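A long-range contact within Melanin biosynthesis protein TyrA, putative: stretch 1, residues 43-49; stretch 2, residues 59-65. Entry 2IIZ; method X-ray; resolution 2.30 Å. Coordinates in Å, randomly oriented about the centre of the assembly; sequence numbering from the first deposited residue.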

# COMPACT_ATOMS: atom_id res chain seq x y z
N ASN A 43 -11.58 14.30 -19.82
CA ASN A 43 -11.50 12.87 -20.12
C ASN A 43 -11.33 12.04 -18.87
O ASN A 43 -11.91 10.97 -18.77
N VAL A 44 -10.53 12.54 -17.92
CA VAL A 44 -10.22 11.81 -16.69
C VAL A 44 -11.43 11.76 -15.77
O VAL A 44 -11.76 10.71 -15.21
N ALA A 45 -12.07 12.91 -15.61
CA ALA A 45 -13.30 13.00 -14.83
C ALA A 45 -14.38 12.04 -15.34
O ALA A 45 -15.06 11.36 -14.58
N GLN A 46 -14.52 12.01 -16.65
CA GLN A 46 -15.50 11.17 -17.31
C GLN A 46 -15.20 9.70 -17.08
O GLN A 46 -16.09 8.93 -16.73
N TYR A 47 -13.94 9.33 -17.29
CA TYR A 47 -13.47 7.96 -17.14
C TYR A 47 -13.78 7.47 -15.73
O TYR A 47 -14.37 6.42 -15.56
N ILE A 48 -13.39 8.27 -14.74
CA ILE A 48 -13.67 7.97 -13.33
C ILE A 48 -15.15 7.72 -13.04
O ILE A 48 -15.50 6.87 -12.21
N TYR A 49 -16.01 8.48 -13.71
CA TYR A 49 -17.46 8.32 -13.58
C TYR A 49 -17.88 7.00 -14.19
O TYR A 49 -18.50 6.18 -13.54
N ALA A 59 -17.67 -1.78 -6.10
CA ALA A 59 -18.07 -0.44 -5.63
C ALA A 59 -17.07 0.67 -5.92
O ALA A 59 -16.76 1.50 -5.05
N PHE A 60 -16.57 0.70 -7.16
CA PHE A 60 -15.57 1.69 -7.52
C PHE A 60 -16.19 3.05 -7.54
O PHE A 60 -17.35 3.21 -7.93
N ASN A 61 -15.42 4.05 -7.11
CA ASN A 61 -15.83 5.43 -7.27
C ASN A 61 -14.67 6.36 -6.99
O ASN A 61 -13.66 5.93 -6.44
N GLY A 62 -14.84 7.63 -7.38
CA GLY A 62 -13.73 8.55 -7.47
C GLY A 62 -14.11 9.97 -7.84
O GLY A 62 -15.24 10.24 -8.27
N PHE A 63 -13.17 10.89 -7.67
CA PHE A 63 -13.33 12.23 -8.14
C PHE A 63 -12.00 12.89 -8.45
O PHE A 63 -10.97 12.49 -7.93
N VAL A 64 -12.06 13.90 -9.33
CA VAL A 64 -10.98 14.85 -9.57
C VAL A 64 -11.38 16.23 -9.04
O VAL A 64 -12.45 16.75 -9.39
N ALA A 65 -10.50 16.79 -8.21
CA ALA A 65 -10.65 18.13 -7.65
C ALA A 65 -9.43 18.96 -7.95
O ALA A 65 -8.36 18.42 -8.25

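The most unusual feature of this contact is the glycine at its centre. Gly 62 lies on the strand directly opposite Ile 48 of the helix, with their CA atoms 5.9 Å apart. Ile 48 CG2 comes within 3.3 Å of Gly 62 C, so the methyl group rests on bare backbone. A CB built in ideal geometry on Gly 62 would point toward the helix and lie 2.8 Å from Ile 48 CG2, which is a clash. The absence of a side chain here leaves the space that the isoleucine methyl uses.

The helix (43-49) and the strand (61-65) run nearly antiparallel, at 165° between their N-to-C directions. Their axes approach to 7.7 Å. No direct hydrogen bond joins the two stretches. The contact is largely apolar, with side chains packing on each other and on the Gly 62 backbone, and one water links the two stretches.

Ile 48 is the main residue on the helix side, and it has the largest area covered by the other stretch. Its CA-to-CB bond points sideways, but the end of the side chain comes nearer the strand. Chi1 is m (-72°) and chi2 is t (174°). Ile 48 CG2 sits over Gly 62 and is also 3.9 Å from Phe 63 N. Ile 48 CD1 extends to Val 64, where it lies 3.5 Å from Val 64 CG2.

Val 64 is the chief side chain offered by the strand. It points toward the helix with chi1 t (-166°). Its CG2 methyl meets three helix residues. Besides Ile 48 CD1, Val 64 CG2 packs 3.8 Å from Val 44 CG1 and 4.1 Å from Ala 45 CA. Val 44 points toward the strand and has chi1 t (171°). Ala 45 points sideways, and Ala 45 CB is 4.5 Å from Val 64 CG2. Ala 45 CA and Val 64 CA are 6.0 Å apart.

Phe 60 packs just before the strand begins. It points toward the helix, with chi1 t (175°) and chi2 at -80°. Ile 48 O lies at the edge of the ring, near its plane, 3.5 Å from Phe 60 CE1. Ile 48 CG2 is 4.3 Å from Phe 60 CE1, so one ring corner meets both the carbonyl and the side chain of Ile 48.

Water 1 supplies the polar link. The oxygen of water 1 lies 2.8 Å from Ile 48 O, to which the water donates a hydrogen bond. The water accepts a weak one from Gly 62 N, 3.2 Å from the oxygen of water 1. The bridge thus joins the same two residues that pack most tightly through Ile 48 CG2.

Asn 61 and Phe 63 point away from the helix, as expected for residues that alternate with Gly 62 and Val 64 along a strand. Both have chi1 p, at 66° and 69°. Asn 61 ND2 gives a weak hydrogen bond to Ala 59 O at 3.2 Å and is also bonded elsewhere in the structure. On the helix, Tyr 49 likewise points away from the strand.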

# COMPACT_ATOMS: atom_id res chain seq x y z
CB ASN A 43 -10.33 12.58 -21.04
CG ASN A 43 -10.52 13.16 -22.41
OD1 ASN A 43 -11.61 13.09 -22.98
ND2 ASN A 43 -9.46 13.74 -22.95
CB VAL A 44 -9.01 12.42 -15.94
CG1 VAL A 44 -8.85 11.81 -14.56
CG2 VAL A 44 -7.73 12.22 -16.75
CB ALA A 45 -13.82 14.42 -14.88
CB GLN A 46 -15.43 11.44 -18.80
CG GLN A 46 -16.49 10.75 -19.62
CD GLN A 46 -16.29 11.04 -21.09
OE1 GLN A 46 -17.13 11.68 -21.73
NE2 GLN A 46 -15.16 10.58 -21.64
CB TYR A 47 -11.97 7.94 -17.44
CG TYR A 47 -11.19 6.67 -17.21
CD1 TYR A 47 -11.50 5.49 -17.88
CD2 TYR A 47 -10.11 6.66 -16.32
CE1 TYR A 47 -10.75 4.32 -17.65
CE2 TYR A 47 -9.36 5.52 -16.09
CZ TYR A 47 -9.67 4.36 -16.74
OH TYR A 47 -8.89 3.25 -16.47
CB ILE A 48 -13.14 9.10 -12.41
CG1 ILE A 48 -11.61 9.06 -12.38
CG2 ILE A 48 -13.67 8.95 -10.98
CD1 ILE A 48 -10.95 10.21 -11.62
CB TYR A 49 -18.13 9.49 -14.32
CG TYR A 49 -19.61 9.67 -14.15
CD1 TYR A 49 -20.52 9.03 -14.99
CD2 TYR A 49 -20.11 10.51 -13.15
CE1 TYR A 49 -21.90 9.22 -14.83
CE2 TYR A 49 -21.49 10.71 -12.99
CZ TYR A 49 -22.37 10.06 -13.83
OH TYR A 49 -23.72 10.27 -13.65
CB ALA A 59 -18.40 -0.50 -4.16
CB PHE A 60 -14.96 1.40 -8.89
CG PHE A 60 -14.00 2.46 -9.34
CD1 PHE A 60 -14.46 3.66 -9.90
CD2 PHE A 60 -12.63 2.27 -9.21
CE1 PHE A 60 -13.57 4.66 -10.31
CE2 PHE A 60 -11.73 3.26 -9.62
CZ PHE A 60 -12.21 4.46 -10.17
CB ASN A 61 -16.98 5.77 -6.35
CG ASN A 61 -16.56 5.73 -4.92
OD1 ASN A 61 -15.97 6.69 -4.40
ND2 ASN A 61 -16.87 4.62 -4.26
CB PHE A 63 -14.22 13.07 -7.19
CG PHE A 63 -13.60 13.40 -5.86
CD1 PHE A 63 -12.61 14.35 -5.74
CD2 PHE A 63 -14.04 12.76 -4.72
CE1 PHE A 63 -12.04 14.66 -4.48
CE2 PHE A 63 -13.49 13.07 -3.48
CZ PHE A 63 -12.49 14.02 -3.38
CB VAL A 64 -10.69 15.06 -11.06
CG1 VAL A 64 -9.35 15.79 -11.26
CG2 VAL A 64 -10.65 13.73 -11.78
CB ALA A 65 -10.86 18.07 -6.17
O HOH W 1 -16.83 7.67 -9.83